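Local coordinates for protein 2-hydroxyhepta-2,4-diene-1,7-dioate isomerase (Mycobacterium marinum, PDB 3QDF) that probably catalyses an isomerase or acetylpyruvate hydrolase reaction of the fumarylacetoacetate hydrolase family at a metal centre, and binds zinc ions, at residues Val118-Glu123 / Ala199-Ala204; Ala33-Glu38 / Thr47-Pro52; Leu63-Val68 / Pro228-Leu233; Trp180-Val185 / Glu254-Leu259; Pro89-Ile94 / Val217-Ala222. All coordinates share one frame; numbering follows the deposited sequence. Where two conformers were deposited one is given.

Contact 1. Residues Val118-Glu123 / Ala199-Ala204. With ZN (zinc ion), chain B; ZN (zinc ion), chain C; EDO (1,2-ethanediol), chain D.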
# COMPACT_ATOMS: atom_id res chain seq x y z
N VAL A 118 8.39 -10.88 13.68
CA VAL A 118 7.81 -10.32 12.46
C VAL A 118 7.35 -8.88 12.72
O VAL A 118 6.58 -8.63 13.66
CB VAL A 118 6.63 -11.17 11.90
CG1 VAL A 118 6.08 -10.55 10.60
CG2 VAL A 118 7.07 -12.61 11.65
N HIS A 119 7.81 -7.94 11.89
CA HIS A 119 7.50 -6.52 12.04
C HIS A 119 6.50 -6.03 11.02
O HIS A 119 6.50 -6.48 9.86
CB HIS A 119 8.78 -5.68 11.88
CG HIS A 119 9.68 -5.70 13.08
ND1 HIS A 119 10.67 -4.77 13.29
CD2 HIS A 119 9.72 -6.54 14.15
CE1 HIS A 119 11.29 -5.04 14.42
NE2 HIS A 119 10.74 -6.11 14.96
N PHE A 120 5.66 -5.09 11.45
CA PHE A 120 4.89 -4.24 10.55
C PHE A 120 5.83 -3.14 10.05
O PHE A 120 6.86 -2.85 10.67
CB PHE A 120 3.69 -3.62 11.28
CG PHE A 120 4.10 -2.69 12.41
CD1 PHE A 120 4.49 -1.38 12.15
CD2 PHE A 120 4.17 -3.16 13.73
CE1 PHE A 120 4.90 -0.55 13.18
CE2 PHE A 120 4.58 -2.32 14.76
CZ PHE A 120 4.95 -1.02 14.48
N GLU A 121 5.49 -2.53 8.92
CA GLU A 121 6.15 -1.31 8.47
C GLU A 121 5.11 -0.53 7.68
O GLU A 121 4.80 -0.90 6.56
CB GLU A 121 7.35 -1.59 7.55
CG GLU A 121 8.55 -2.32 8.19
CD GLU A 121 9.77 -2.36 7.27
OE1 GLU A 121 10.91 -2.66 7.73
OE2 GLU A 121 9.61 -2.06 6.08
N GLY A 122 4.61 0.56 8.27
CA GLY A 122 3.65 1.44 7.58
C GLY A 122 4.36 2.28 6.55
O GLY A 122 5.39 2.88 6.86
N GLU A 123 3.82 2.32 5.33
CA GLU A 123 4.47 3.03 4.22
C GLU A 123 3.48 3.67 3.27
O GLU A 123 2.42 3.09 2.94
CB GLU A 123 5.37 2.08 3.41
CG GLU A 123 6.25 1.21 4.29
CD GLU A 123 7.47 0.62 3.61
OE1 GLU A 123 7.71 0.83 2.38
OE2 GLU A 123 8.19 -0.09 4.34
N ALA A 199 -2.43 1.42 20.01
CA ALA A 199 -1.27 2.12 20.58
C ALA A 199 -0.37 2.58 19.44
O ALA A 199 -0.01 1.77 18.57
CB ALA A 199 -0.50 1.22 21.58
N VAL A 200 -0.03 3.87 19.44
CA VAL A 200 0.76 4.49 18.37
C VAL A 200 2.24 4.06 18.43
O VAL A 200 2.90 4.20 19.48
CB VAL A 200 0.65 6.04 18.37
CG1 VAL A 200 1.63 6.65 17.37
CG2 VAL A 200 -0.80 6.49 18.08
N LYS A 201 2.73 3.53 17.31
CA LYS A 201 4.09 3.00 17.19
C LYS A 201 4.95 3.81 16.23
O LYS A 201 6.13 4.01 16.48
CB LYS A 201 4.08 1.53 16.73
CG LYS A 201 3.31 0.58 17.65
CD LYS A 201 3.91 0.51 19.05
CE LYS A 201 3.05 -0.33 19.96
NZ LYS A 201 3.53 -0.20 21.36
N GLN A 202 4.35 4.23 15.12
CA GLN A 202 5.01 5.11 14.16
C GLN A 202 4.18 6.37 14.09
O GLN A 202 2.95 6.32 14.10
CB GLN A 202 5.08 4.48 12.77
CG GLN A 202 5.79 3.15 12.75
CD GLN A 202 6.00 2.62 11.35
OE1 GLN A 202 5.05 2.16 10.69
NE2 GLN A 202 7.24 2.66 10.89
N HIS A 203 4.87 7.50 13.99
CA HIS A 203 4.19 8.79 13.94
C HIS A 203 5.14 9.77 13.30
O HIS A 203 6.01 10.32 13.97
CB HIS A 203 3.80 9.22 15.36
CG HIS A 203 2.71 10.24 15.41
ND1 HIS A 203 2.41 10.93 16.56
CD2 HIS A 203 1.86 10.71 14.46
CE1 HIS A 203 1.41 11.77 16.33
NE2 HIS A 203 1.06 11.66 15.06
N ALA A 204 5.00 9.98 11.99
CA ALA A 204 5.93 10.83 11.25
C ALA A 204 5.29 11.38 9.98
O ALA A 204 4.18 11.01 9.63
CB ALA A 204 7.22 10.05 10.91
ZN ZN B . 9.77 -1.28 3.95
ZN ZN C . -0.50 12.90 14.47
C1 EDO D . 12.59 -1.84 4.38
O1 EDO D . 11.75 -0.67 4.42
C2 EDO D . 13.60 -1.91 5.54
O2 EDO D . 13.67 -3.26 6.05
O HOH W 1 9.79 -0.56 1.79
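Phe120 lays the end of its ring against the stem of Lys201, CZ lying 3.5 Å from Lys201 CB, while CE1 borders the amide of Gln202. Phe120 and Lys201 cross at about a right angle; Phe120 and Gln202 slide past each other in opposite directions, with Gln202 CG in the plane of the Phe120 ring at its edge and ring and amide planes 68° apart. The Phe120 ring can stand there because its CG sits between the backbone N and the carbonyl carbon (chi1 63°). Gln202 is extended beyond CG and carries its OE1 to the backbone of the other strand: Gly122 N donates to OE1 at 2.9 Å, in the amide plane and on a lone pair. Thr194 OG1 also bonds to this buried oxygen, and Thr236 OG1 holds Gln202 NE2, so both ends of the amide are fixed.

The carboxylates of Glu121 and Glu123, flanking Gly122, turn the other way, to a zinc ion. Glu121 OE2 binds it at 2.3 Å and Glu123 OE2 at 2.0 Å; Asp152, a water and an ethanediol oxygen complete the site. Arg156 forms a salt bridge with Glu121 OE1. His203 NE2 binds a second zinc ion, 2.1 Å away, together with Glu191. Gln202 grips the backbone N of Gly122, between two metal ligands, which is consistent with a second-shell role in placing them.

Contact 2. Residues Ala33-Glu38 / Thr47-Pro52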
# COMPACT_ATOMS: atom_id res chain seq x y z
N ALA A 33 -19.90 3.25 -3.13
CA ALA A 33 -19.04 2.60 -4.11
C ALA A 33 -19.67 2.72 -5.51
O ALA A 33 -20.59 1.98 -5.83
CB ALA A 33 -18.83 1.13 -3.74
N ARG A 34 -19.17 3.65 -6.32
CA ARG A 34 -19.68 3.90 -7.67
C ARG A 34 -18.92 3.04 -8.68
O ARG A 34 -17.75 3.30 -8.99
CB ARG A 34 -19.54 5.39 -7.99
CG ARG A 34 -20.06 5.81 -9.35
CD ARG A 34 -20.26 7.34 -9.42
NE ARG A 34 -20.94 7.86 -8.22
CZ ARG A 34 -22.26 7.97 -8.08
NH1 ARG A 34 -23.08 7.61 -9.06
NH2 ARG A 34 -22.75 8.44 -6.95
N GLU A 35 -19.59 2.00 -9.18
CA GLU A 35 -18.97 1.01 -10.05
C GLU A 35 -18.38 1.60 -11.34
O GLU A 35 -19.04 2.34 -12.07
CB GLU A 35 -19.97 -0.11 -10.39
CG GLU A 35 -19.33 -1.38 -10.95
CD GLU A 35 -20.35 -2.43 -11.40
OE1 GLU A 35 -21.45 -2.07 -11.91
OE2 GLU A 35 -20.03 -3.62 -11.27
N ILE A 36 -17.12 1.28 -11.59
CA ILE A 36 -16.42 1.70 -12.79
C ILE A 36 -16.61 0.63 -13.87
O ILE A 36 -16.53 -0.58 -13.59
CB ILE A 36 -14.91 1.99 -12.48
CG1 ILE A 36 -14.80 3.37 -11.80
CG2 ILE A 36 -14.04 1.97 -13.74
CD1 ILE A 36 -13.53 3.58 -11.06
N ALA A 37 -16.87 1.09 -15.09
CA ALA A 37 -17.00 0.19 -16.23
C ALA A 37 -15.65 0.04 -16.89
O ALA A 37 -15.08 -1.05 -16.91
CB ALA A 37 -18.06 0.70 -17.23
N GLU A 38 -15.11 1.13 -17.43
CA GLU A 38 -13.86 1.06 -18.19
C GLU A 38 -12.83 2.13 -17.79
O GLU A 38 -13.17 3.13 -17.14
CB GLU A 38 -14.14 1.14 -19.69
CG GLU A 38 -15.03 0.01 -20.22
CD GLU A 38 -15.15 0.02 -21.73
OE1 GLU A 38 -14.10 -0.11 -22.41
OE2 GLU A 38 -16.28 0.15 -22.25
N THR A 47 -20.66 2.36 -14.72
CA THR A 47 -21.71 1.46 -15.21
C THR A 47 -23.09 2.03 -14.94
O THR A 47 -24.04 1.67 -15.61
CB THR A 47 -21.67 0.07 -14.52
OG1 THR A 47 -21.85 0.25 -13.11
CG2 THR A 47 -20.34 -0.66 -14.77
N GLY A 48 -23.20 2.89 -13.93
CA GLY A 48 -24.50 3.34 -13.44
C GLY A 48 -24.86 2.70 -12.11
O GLY A 48 -25.72 3.20 -11.39
N ARG A 49 -24.20 1.60 -11.76
CA ARG A 49 -24.49 0.95 -10.47
C ARG A 49 -23.68 1.58 -9.35
O ARG A 49 -22.52 1.96 -9.54
CB ARG A 49 -24.18 -0.54 -10.51
CG ARG A 49 -25.02 -1.39 -11.45
CD ARG A 49 -24.43 -2.81 -11.51
NE ARG A 49 -24.90 -3.54 -12.68
CZ ARG A 49 -24.15 -3.90 -13.72
NH1 ARG A 49 -22.86 -3.63 -13.77
NH2 ARG A 49 -24.72 -4.57 -14.73
N SER A 50 -24.29 1.66 -8.17
CA SER A 50 -23.53 1.97 -6.96
C SER A 50 -24.16 1.30 -5.73
O SER A 50 -25.34 0.96 -5.75
CB SER A 50 -23.42 3.48 -6.77
OG SER A 50 -24.68 4.06 -6.47
N TRP A 51 -23.37 1.13 -4.68
CA TRP A 51 -23.82 0.53 -3.42
C TRP A 51 -23.24 1.31 -2.27
O TRP A 51 -22.13 1.85 -2.41
CB TRP A 51 -23.32 -0.92 -3.28
CG TRP A 51 -23.83 -1.83 -4.31
CD1 TRP A 51 -24.99 -2.56 -4.26
CD2 TRP A 51 -23.22 -2.14 -5.57
NE1 TRP A 51 -25.14 -3.29 -5.41
CE2 TRP A 51 -24.07 -3.06 -6.23
CE3 TRP A 51 -22.05 -1.71 -6.20
CZ2 TRP A 51 -23.77 -3.56 -7.50
CZ3 TRP A 51 -21.75 -2.21 -7.47
CH2 TRP A 51 -22.61 -3.13 -8.10
N PRO A 52 -23.95 1.36 -1.12
CA PRO A 52 -23.25 1.81 0.08
C PRO A 52 -22.06 0.88 0.29
O PRO A 52 -22.14 -0.32 0.02
CB PRO A 52 -24.29 1.64 1.19
CG PRO A 52 -25.62 1.74 0.49
CD PRO A 52 -25.37 1.06 -0.84
O HOH W 2 -21.52 3.37 -11.63
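The guanidinium of Arg49 is met at its edge by Glu35, whose OE1 lies 2.8 Å from NH1 and only 5° out of the guanidinium plane. The two side chains run side by side and point the same way, yet carboxylate and guanidinium are turned 71° apart, so one oxygen carries the salt bridge. The indole of Trp51 comes to Glu35 obliquely, Trp51 CZ3 resting 4.0 Å from Glu35 CB.

Glu35 OE1 takes a second donor, Thr47 OG1, at 2.6 Å. Arg49 arrives on the syn side of that oxygen and Thr47 on the anti side. The Thr47 hydroxyl is placed for this by its position between the backbone N and the carbonyl carbon (chi1 60°), and it also accepts from Arg49 N at 3.0 Å, an ST turn across Gly48. Asp14 pairs with Arg49 NE, so the guanidinium answers two carboxylates.

The backbone ladder is antiparallel. Ala33 and Trp51 form a hydrogen-bonded pair, with Ala33 N to Trp51 O at 2.7 Å, and Arg34 with Ser50 the non-hydrogen-bonded one. Toward the corner at Gly48 a water bridges Glu35 O, Gly48 N and Arg49 O, while Ala37 CB packs on Thr47 CG2 at 3.6 Å. This is a beta hairpin of strands 32-38 and 45-52 in the Rv2993c-like N-terminal region, with Trp51 and Ala33 packed on Ile10 of strand 6-12.

Contact 3. Residues Leu63-Val68 / Pro228-Leu233; sequences LASKVV and PGDLIL
Val67 and Leu233 pack at the tight end of this contact, CG1 of Val67 lying 3.9 Å from CG of Leu233. Leu231 CD1 is equally close to Ala64 CB. The backbones here form a parallel ladder: Leu231 N bonds to Lys66 O, Val68 N to Leu231 O at 2.8 Å, and Leu233 N to Val68 O. Val67 and Leu231 share one face, covered by Ile102; Val68 and Ile232 share the other, against Ile220 of helix 213-223.

The opposite end is polar and wetter. Asp230 divides its carboxylate between two neighbours. Asp230 OD1 takes Ser65 OG on its syn lone pair at 2.6 Å, with weak bonds from the backbone N of Ser65 and of Lys66. Asp230 OD2 forms a salt bridge with Lys66 NZ at 2.8 Å, met on the syn side and 32° out of the carboxylate plane, and also accepts from Leu227 N. The lysine chain is extended until a bend at its last torsion (chi4 -66°) brings NZ there, and NZ also reaches Thr225 O. One water joins Ser65 N, Pro228 O and Asp230 OD1.

Strands 67-70 and 231-233 are parallel neighbours in the beta framework of the fumarylacetoacetate hydrolase fold, and the far end of the pair, at Leu233, borders the Glu123 zinc site.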
# COMPACT_ATOMS: atom_id res chain seq x y z
N LEU A 63 -4.38 -4.82 -8.75
CA LEU A 63 -3.73 -6.11 -9.05
C LEU A 63 -2.35 -5.82 -9.62
O LEU A 63 -2.20 -5.66 -10.84
CB LEU A 63 -4.60 -6.90 -10.04
CG LEU A 63 -5.96 -7.38 -9.49
CD1 LEU A 63 -6.70 -8.18 -10.56
CD2 LEU A 63 -5.80 -8.22 -8.19
N ALA A 64 -1.36 -5.66 -8.76
CA ALA A 64 -0.05 -5.22 -9.22
C ALA A 64 0.74 -6.38 -9.84
O ALA A 64 0.73 -7.50 -9.32
CB ALA A 64 0.73 -4.63 -8.06
N SER A 65 1.47 -6.11 -10.92
CA SER A 65 2.35 -7.13 -11.46
C SER A 65 3.57 -7.33 -10.57
O SER A 65 4.15 -8.42 -10.51
CB SER A 65 2.80 -6.81 -12.90
OG SER A 65 3.87 -5.86 -12.93
N LYS A 66 3.97 -6.26 -9.88
CA LYS A 66 5.09 -6.35 -8.96
C LYS A 66 4.97 -5.25 -7.94
O LYS A 66 4.32 -4.25 -8.18
CB LYS A 66 6.44 -6.26 -9.68
CG LYS A 66 6.65 -4.95 -10.52
CD LYS A 66 8.06 -5.00 -11.15
CE LYS A 66 8.32 -3.87 -12.14
NZ LYS A 66 7.42 -3.99 -13.35
N VAL A 67 5.64 -5.46 -6.82
CA VAL A 67 5.70 -4.49 -5.76
C VAL A 67 7.16 -4.12 -5.58
O VAL A 67 7.95 -4.96 -5.14
CB VAL A 67 5.13 -5.09 -4.44
CG1 VAL A 67 5.17 -4.06 -3.30
CG2 VAL A 67 3.70 -5.61 -4.67
N VAL A 68 7.54 -2.89 -5.92
CA VAL A 68 8.95 -2.48 -5.80
C VAL A 68 9.00 -1.65 -4.53
O VAL A 68 8.08 -0.87 -4.26
CB VAL A 68 9.46 -1.67 -7.02
CG1 VAL A 68 10.99 -1.60 -7.02
CG2 VAL A 68 8.99 -2.30 -8.33
N PRO A 228 1.13 -0.18 -15.49
CA PRO A 228 -0.07 0.31 -14.80
C PRO A 228 -0.51 -0.67 -13.70
O PRO A 228 -0.65 -1.86 -13.95
CB PRO A 228 -1.14 0.36 -15.89
CG PRO A 228 -0.42 0.17 -17.18
CD PRO A 228 0.86 -0.53 -16.90
N GLY A 229 -0.68 -0.16 -12.48
CA GLY A 229 -1.02 -1.00 -11.36
C GLY A 229 0.15 -1.41 -10.49
O GLY A 229 -0.06 -1.83 -9.36
N ASP A 230 1.39 -1.29 -10.99
CA ASP A 230 2.56 -1.56 -10.15
C ASP A 230 2.56 -0.72 -8.87
O ASP A 230 2.19 0.44 -8.88
CB ASP A 230 3.89 -1.39 -10.90
CG ASP A 230 4.19 -2.58 -11.83
OD1 ASP A 230 3.46 -3.60 -11.79
OD2 ASP A 230 5.16 -2.48 -12.63
N LEU A 231 2.95 -1.35 -7.77
CA LEU A 231 3.02 -0.67 -6.50
C LEU A 231 4.45 -0.38 -6.15
O LEU A 231 5.34 -1.20 -6.40
CB LEU A 231 2.46 -1.60 -5.43
CG LEU A 231 0.97 -1.50 -5.21
CD1 LEU A 231 0.49 -2.84 -4.62
CD2 LEU A 231 0.72 -0.31 -4.25
N ILE A 232 4.68 0.80 -5.58
CA ILE A 232 5.97 1.13 -5.02
C ILE A 232 5.80 1.51 -3.54
O ILE A 232 5.11 2.49 -3.22
CB ILE A 232 6.66 2.30 -5.76
CG1 ILE A 232 6.92 1.94 -7.25
CG2 ILE A 232 7.97 2.66 -5.05
CD1 ILE A 232 7.31 3.14 -8.11
N LEU A 233 6.42 0.73 -2.65
CA LEU A 233 6.44 1.07 -1.21
C LEU A 233 7.66 1.94 -0.92
O LEU A 233 8.80 1.52 -1.16
CB LEU A 233 6.46 -0.18 -0.35
CG LEU A 233 5.37 -1.26 -0.54
CD1 LEU A 233 5.52 -2.30 0.61
CD2 LEU A 233 3.96 -0.66 -0.58
O HOH W 3 -3.40 -3.76 -12.99
O HOH W 4 0.87 -3.91 -12.69

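Contact 4. Residues Trp180-Val185 / Glu254-Leu259. With EDO (1,2-ethanediol), chain E.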
# COMPACT_ATOMS: atom_id res chain seq x y z
N TRP A 180 -7.68 2.23 -0.51
CA TRP A 180 -8.04 2.71 -1.85
C TRP A 180 -6.91 3.63 -2.30
O TRP A 180 -6.03 3.97 -1.50
CB TRP A 180 -9.38 3.48 -1.88
CG TRP A 180 -9.59 4.34 -0.68
CD1 TRP A 180 -8.84 5.44 -0.32
CD2 TRP A 180 -10.59 4.19 0.34
NE1 TRP A 180 -9.32 5.96 0.86
CE2 TRP A 180 -10.39 5.21 1.29
CE3 TRP A 180 -11.63 3.27 0.55
CZ2 TRP A 180 -11.18 5.35 2.42
CZ3 TRP A 180 -12.41 3.40 1.69
CH2 TRP A 180 -12.19 4.44 2.60
N ILE A 181 -6.98 4.06 -3.55
CA ILE A 181 -5.92 4.86 -4.15
C ILE A 181 -6.46 6.27 -4.35
O ILE A 181 -7.49 6.46 -5.01
CB ILE A 181 -5.50 4.23 -5.51
CG1 ILE A 181 -4.90 2.83 -5.28
CG2 ILE A 181 -4.53 5.14 -6.28
CD1 ILE A 181 -4.93 1.91 -6.52
N VAL A 182 -5.78 7.28 -3.80
CA VAL A 182 -6.26 8.65 -3.93
C VAL A 182 -5.47 9.31 -5.04
O VAL A 182 -4.24 9.36 -4.99
CB VAL A 182 -6.20 9.44 -2.59
CG1 VAL A 182 -6.70 10.90 -2.79
CG2 VAL A 182 -7.06 8.74 -1.54
N THR A 183 -6.19 9.82 -6.03
CA THR A 183 -5.55 10.32 -7.24
C THR A 183 -5.07 11.76 -7.17
O THR A 183 -4.23 12.18 -7.98
CB THR A 183 -6.47 10.23 -8.45
OG1 THR A 183 -7.58 11.08 -8.21
CG2 THR A 183 -6.93 8.76 -8.69
N ASP A 184 -5.58 12.54 -6.23
CA ASP A 184 -5.27 13.97 -6.27
C ASP A 184 -4.41 14.46 -5.12
O ASP A 184 -4.18 15.65 -5.00
CB ASP A 184 -6.56 14.81 -6.38
CG ASP A 184 -7.60 14.46 -5.30
OD1 ASP A 184 -7.62 13.34 -4.75
OD2 ASP A 184 -8.46 15.32 -5.03
N VAL A 185 -3.93 13.54 -4.28
CA VAL A 185 -3.26 13.93 -3.05
C VAL A 185 -1.78 14.22 -3.31
O VAL A 185 -1.14 13.58 -4.15
CB VAL A 185 -3.51 12.90 -1.91
CG1 VAL A 185 -2.88 11.53 -2.22
CG2 VAL A 185 -3.05 13.43 -0.56
N GLU A 254 -2.59 10.67 6.23
CA GLU A 254 -3.34 11.90 5.98
C GLU A 254 -3.68 12.06 4.48
O GLU A 254 -2.83 11.86 3.62
CB GLU A 254 -2.52 13.08 6.48
CG GLU A 254 -3.13 14.48 6.24
CD GLU A 254 -2.17 15.58 6.69
OE1 GLU A 254 -1.00 15.26 6.99
OE2 GLU A 254 -2.58 16.76 6.75
N GLY A 255 -4.94 12.40 4.19
CA GLY A 255 -5.40 12.56 2.83
C GLY A 255 -5.73 11.25 2.14
O GLY A 255 -6.17 11.27 0.99
N ILE A 256 -5.51 10.12 2.81
CA ILE A 256 -5.76 8.81 2.19
C ILE A 256 -6.81 8.04 2.99
O ILE A 256 -7.92 7.82 2.51
CB ILE A 256 -4.46 7.97 2.05
CG1 ILE A 256 -3.37 8.78 1.30
CG2 ILE A 256 -4.76 6.62 1.36
CD1 ILE A 256 -2.13 8.01 0.91
N GLY A 257 -6.44 7.63 4.20
CA GLY A 257 -7.33 6.84 5.03
C GLY A 257 -6.53 5.93 5.92
O GLY A 257 -5.38 6.24 6.29
N THR A 258 -7.13 4.79 6.24
CA THR A 258 -6.55 3.87 7.19
C THR A 258 -6.60 2.47 6.61
O THR A 258 -7.66 1.99 6.18
CB THR A 258 -7.31 3.93 8.53
OG1 THR A 258 -7.17 5.25 9.07
CG2 THR A 258 -6.76 2.92 9.54
N LEU A 259 -5.43 1.82 6.60
CA LEU A 259 -5.31 0.42 6.26
C LEU A 259 -5.21 -0.40 7.54
O LEU A 259 -4.27 -0.20 8.31
CB LEU A 259 -4.08 0.20 5.35
CG LEU A 259 -3.66 -1.24 5.01
CD1 LEU A 259 -4.72 -1.98 4.23
CD2 LEU A 259 -2.38 -1.21 4.19
C1 EDO E . -11.00 2.41 6.50
O1 EDO E . -11.20 1.62 5.32
C2 EDO E . -11.27 3.87 6.14
O2 EDO E . -10.06 4.61 5.87
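Trp180 reaches Ile256 with its indole nitrogen, NE1 donating a hydrogen bond to Ile256 O at 2.9 Å. The bond is fairly straight, 161° at the hydrogen. The oxygen sits at the ring edge, near the indole plane, but the donor stands well above the carbonyl plane, off the lone pairs. What brings the indole here is its first torsion: CG lies between the backbone N and the carbonyl carbon (chi1 39°, short of the usual 60°). Further round the ring, CH2 lies 3.7 Å from C2 of an ethanediol, probably from the crystallisation liquor, whose O2 accepts from Thr258 N.

The two valines take different conformations. Val182 has CG1 anti to its backbone N, and its CG2 points at Gly255 O, 3.7 Å away, and at Ile256, the CG2 atoms of the two being 4.3 Å apart. Val185 instead has CG2 anti to N, and that methyl faces Gly255 O at 4.1 Å. Ile256 and Gly257 form a classic beta bulge opposite Ile253.

The end of strand 175-182 thus meets the turn leading into strand 257-265, while Tyr147 and Ile149 of strand 144-155 pack on Ile256, and Leu124 of strand 118-128 touches it too.

Contact 5. Residues Pro89-Ile94 / Val217-Ala222. With EDO (1,2-ethanediol), chain F.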
# COMPACT_ATOMS: atom_id res chain seq x y z
N PRO A 89 23.47 12.07 0.78
CA PRO A 89 22.53 10.95 1.01
C PRO A 89 22.87 9.72 0.13
O PRO A 89 23.04 9.87 -1.08
CB PRO A 89 21.15 11.54 0.60
CG PRO A 89 21.43 12.99 0.10
CD PRO A 89 22.78 13.37 0.64
N ALA A 90 22.94 8.54 0.73
CA ALA A 90 23.12 7.28 -0.04
C ALA A 90 22.05 7.11 -1.14
O ALA A 90 20.93 7.60 -1.01
CB ALA A 90 23.09 6.07 0.90
N ASP A 91 22.43 6.44 -2.22
CA ASP A 91 21.48 6.02 -3.25
C ASP A 91 20.37 5.09 -2.71
O ASP A 91 20.61 4.33 -1.79
CB ASP A 91 22.24 5.32 -4.38
CG ASP A 91 22.93 6.31 -5.32
OD1 ASP A 91 22.40 7.42 -5.54
OD2 ASP A 91 23.99 5.96 -5.84
N PRO A 92 19.15 5.16 -3.28
CA PRO A 92 18.09 4.26 -2.81
C PRO A 92 18.48 2.77 -2.92
O PRO A 92 19.16 2.36 -3.86
CB PRO A 92 16.90 4.57 -3.73
CG PRO A 92 17.21 5.90 -4.33
CD PRO A 92 18.69 6.00 -4.40
N VAL A 93 18.07 2.00 -1.92
CA VAL A 93 18.23 0.55 -1.94
C VAL A 93 16.85 -0.01 -2.21
O VAL A 93 15.91 0.25 -1.46
CB VAL A 93 18.80 0.02 -0.62
CG1 VAL A 93 18.78 -1.51 -0.60
CG2 VAL A 93 20.24 0.51 -0.43
N ILE A 94 16.72 -0.73 -3.31
CA ILE A 94 15.42 -1.26 -3.70
C ILE A 94 15.38 -2.77 -3.59
O ILE A 94 16.41 -3.42 -3.60
CB ILE A 94 14.99 -0.78 -5.11
CG1 ILE A 94 15.88 -1.38 -6.20
CG2 ILE A 94 14.98 0.79 -5.19
CD1 ILE A 94 15.22 -1.34 -7.58
N VAL A 217 10.65 7.15 -8.09
CA VAL A 217 10.20 6.71 -9.42
C VAL A 217 11.30 6.85 -10.47
O VAL A 217 11.45 5.98 -11.31
CB VAL A 217 8.90 7.44 -9.87
CG1 VAL A 217 8.51 7.03 -11.31
CG2 VAL A 217 7.77 7.07 -8.92
N GLU A 218 12.06 7.95 -10.42
CA GLU A 218 13.19 8.12 -11.31
C GLU A 218 14.17 6.97 -11.16
O GLU A 218 14.59 6.37 -12.16
CB GLU A 218 13.90 9.45 -11.05
CG GLU A 218 15.10 9.66 -11.95
CD GLU A 218 15.73 11.02 -11.72
OE1 GLU A 218 16.68 11.08 -10.94
OE2 GLU A 218 15.26 12.02 -12.28
N TRP A 219 14.55 6.67 -9.90
CA TRP A 219 15.50 5.60 -9.62
C TRP A 219 15.01 4.23 -10.12
O TRP A 219 15.70 3.56 -10.90
CB TRP A 219 15.82 5.54 -8.13
CG TRP A 219 16.83 4.51 -7.79
CD1 TRP A 219 16.58 3.22 -7.37
CD2 TRP A 219 18.25 4.66 -7.83
NE1 TRP A 219 17.78 2.58 -7.14
CE2 TRP A 219 18.82 3.44 -7.42
CE3 TRP A 219 19.11 5.73 -8.17
CZ2 TRP A 219 20.21 3.25 -7.34
CZ3 TRP A 219 20.50 5.54 -8.10
CH2 TRP A 219 21.03 4.31 -7.67
N ILE A 220 13.82 3.84 -9.69
CA ILE A 220 13.28 2.52 -10.07
C ILE A 220 13.05 2.38 -11.60
O ILE A 220 13.36 1.32 -12.19
CB ILE A 220 11.98 2.20 -9.29
CG1 ILE A 220 12.26 2.12 -7.78
CG2 ILE A 220 11.28 0.92 -9.85
CD1 ILE A 220 10.98 2.07 -6.88
N SER A 221 12.52 3.42 -12.25
CA SER A 221 12.17 3.33 -13.67
C SER A 221 13.43 3.37 -14.57
O SER A 221 13.37 3.03 -15.77
CB SER A 221 11.17 4.40 -14.07
OG SER A 221 11.81 5.67 -14.16
N ALA A 222 14.56 3.79 -14.00
CA ALA A 222 15.85 3.66 -14.67
C ALA A 222 16.37 2.21 -14.65
O ALA A 222 17.25 1.85 -15.43
CB ALA A 222 16.91 4.61 -14.06
C1 EDO F . 15.17 0.93 -19.04
O1 EDO F . 15.25 1.92 -18.03
C2 EDO F . 14.71 -0.32 -18.32
O2 EDO F . 15.85 -1.16 -18.11
O HOH W 5 18.83 0.16 -5.37
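A proline rides on a tryptophan here: Pro92 CD sits over the six-membered ring of Trp219, 3.8 Å from its centroid and 15° off the normal, a CH-pi contact. The two side chains approach tip to tip, and Pro92 CG lies above the CG-CD2 bond of the indole, 3.7 Å from Trp219 CG. With Trp219 CG anti to the backbone N (chi1 -178°), the indole stretches from the helix toward residues 89-94.

Asp91 and Ile94 take other parts of the same ring. The side chain of Asp91 crosses the indole at about a right angle, its CG 3.6 Å from CH2, with the carboxylate turned 32° from the ring plane. At the pyrrole edge Ile94 CG2 stands 3.6 Å from Trp219 CD1, and the same methyl touches Ile220 CG1 at 4.0 Å, bridging two successive helix residues.

The polar atoms beside the indole are joined through a water. It donates to Pro92 O at 2.7 Å and accepts from Ile94 N and from Trp219 NE1, the last at 3.2 Å. Ring nitrogen and loop backbone are thereby linked without a direct bond.

This is surface packing of a loop against a helix, in which the chain entering strand 94-97 is laid on helix 213-223 of the fumarylacetoacetate hydrolase domain; the inner side of that helix, through Val217, rests on Ile232 of strand 231-233.

In the fold
Contacts 1 and 3 are the buried pair, and they touch where Glu123 of one meets Leu233 of the other, on neighbouring strands 118-128 and 231-233. Contact 5 lies at the surface but touches contact 3 through helix 213-223 and the strand that follows it. Contact 4, partly buried, has its centre about 17 Å from that of contact 1; through strands 199-205 and 257-265 the two belong to the same five-stranded sheet. Contact 2, partly buried, stands apart in the N-terminal region, its centre about 37 Å from that of contact 5. Chemistry differs accordingly: metal ligands in contact 1, paired backbones and salt bridges in contacts 2 and 3, indole contacts in 4 and 5.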